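Local coordinates for 50S ribosomal protein L16 arginine hydroxylase (Escherichia coli, PDB 4CCL) that hydroxylates a specific arginine of ribosomal protein uL16, using iron(II), 2-oxoglutarate and dioxygen, at the interface of chains A and B. Sequence-based numbering; all coordinates share one arbitrary frame. Chains: chain A/B, 50S ribosomal protein L16 arginine hydroxylase.

The interface of chains A and B. Residues chain A 207, 210-211, 214, 258; chain B 211, 254, 257-258.
Helix 207-220 of chain A packs against helix 244-258 of chain B, and helices 244-259 of chain A and 207-220 of chain B complete this apolar patch. B:Met254, a selenomethionine, has the largest area hidden among the residues here, 85 Å². Its CG meets the CD1 end of A:Ile211 at 3.6 Å, the two side chains crossing at a slant. The chain of B:Met254 runs extended as far as SE and then bends (chi3 -46°). SE rests beside A:Leu210, 3.8 Å from that residue's CB and close to its backbone carbonyl. At one end of the patch, the A:Thr207 methyl CG2 lies 3.6 Å from CD2 of B:Leu257 and also touches its CB. With OG1 turned beside the backbone N (chi1 -49°), CG2 stands anti to that N and points the methyl at the leucine. B:Ile211 brings its CD1 methyl to CD2 and CE2 of the A:Phe214 ring, 3.6 Å from CD2. The isoleucine side chain runs at about a right angle to the phenylalanine. The same methyl lies 4.0 Å from A:Ile258 CG1. A:Ile258 and B:Ile258 meet end to end, with 3.4 Å between their CD1 methyls. A two-fold axis relates the chains: the A:Ile211–B:Met254 type of contact recurs with the chains swapped, while Ile258 meets its own copy. The patch adds a hydrophobic, helix-to-helix part to the interface and is likely to contribute to holding the two subunits of the homodimer together.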
# COMPACT_ATOMS: atom_id res chain seq x y z
N THR A 207 -10.00 -7.78 0.24
CA THR A 207 -9.70 -6.58 1.02
C THR A 207 -8.29 -6.07 0.77
O THR A 207 -8.05 -4.87 0.71
CB THR A 207 -9.91 -6.82 2.53
OG1 THR A 207 -11.19 -7.43 2.74
CG2 THR A 207 -9.85 -5.51 3.29
N LEU A 210 -8.05 -3.96 -2.36
CA LEU A 210 -8.65 -2.67 -2.08
C LEU A 210 -7.68 -1.77 -1.31
O LEU A 210 -7.47 -0.61 -1.67
CB LEU A 210 -9.95 -2.84 -1.27
CG LEU A 210 -11.11 -3.55 -1.96
CD1 LEU A 210 -12.25 -3.80 -0.99
CD2 LEU A 210 -11.59 -2.75 -3.16
N ILE A 211 -7.08 -2.32 -0.26
CA ILE A 211 -6.18 -1.54 0.58
C ILE A 211 -4.89 -1.15 -0.14
O ILE A 211 -4.41 -0.02 -0.00
CB ILE A 211 -5.90 -2.26 1.94
CG1 ILE A 211 -5.54 -1.24 3.02
CG2 ILE A 211 -4.83 -3.32 1.82
CD1 ILE A 211 -6.62 -0.22 3.28
N PHE A 214 -5.93 1.49 -2.99
CA PHE A 214 -6.24 2.77 -2.37
C PHE A 214 -5.00 3.43 -1.78
O PHE A 214 -4.86 4.65 -1.85
CB PHE A 214 -7.33 2.64 -1.30
CG PHE A 214 -7.77 3.96 -0.73
CD1 PHE A 214 -8.48 4.86 -1.51
CD2 PHE A 214 -7.49 4.30 0.58
CE1 PHE A 214 -8.89 6.08 -0.99
CE2 PHE A 214 -7.90 5.51 1.11
CZ PHE A 214 -8.60 6.40 0.32
N ILE A 258 -10.15 7.16 4.71
CA ILE A 258 -10.93 6.22 3.91
C ILE A 258 -12.38 6.68 3.72
O ILE A 258 -12.95 6.54 2.64
CB ILE A 258 -10.90 4.81 4.52
CG1 ILE A 258 -9.45 4.30 4.55
CG2 ILE A 258 -11.80 3.86 3.74
CD1 ILE A 258 -9.32 2.88 4.99
N ILE B 211 -1.43 4.37 6.32
CA ILE B 211 -2.14 3.53 5.35
C ILE B 211 -1.19 2.80 4.38
O ILE B 211 -1.42 1.63 4.06
CB ILE B 211 -3.24 4.33 4.62
CG1 ILE B 211 -4.27 3.39 3.97
CG2 ILE B 211 -2.64 5.30 3.61
CD1 ILE B 211 -5.55 4.08 3.56
N MSE B 254 -12.48 -2.81 4.07
CA MSE B 254 -11.23 -2.19 4.49
C MSE B 254 -11.27 -1.73 5.95
O MSE B 254 -10.33 -1.99 6.71
CB MSE B 254 -10.88 -1.01 3.59
CG MSE B 254 -9.96 -1.35 2.43
SE MSE B 254 -9.89 0.13 1.16
CE MSE B 254 -11.79 0.48 1.07
N LEU B 257 -11.09 -4.72 8.21
CA LEU B 257 -9.73 -5.27 8.27
C LEU B 257 -8.86 -4.43 9.19
O LEU B 257 -8.17 -4.96 10.06
CB LEU B 257 -9.09 -5.35 6.89
CG LEU B 257 -7.58 -5.62 6.89
CD1 LEU B 257 -7.27 -6.95 7.58
CD2 LEU B 257 -6.99 -5.58 5.49
N ILE B 258 -8.91 -3.11 9.00
CA ILE B 258 -8.16 -2.19 9.83
C ILE B 258 -8.48 -2.39 11.32
O ILE B 258 -7.59 -2.31 12.17
CB ILE B 258 -8.42 -0.73 9.42
CG1 ILE B 258 -7.63 -0.40 8.15
CG2 ILE B 258 -8.06 0.23 10.54
CD1 ILE B 258 -8.06 0.86 7.48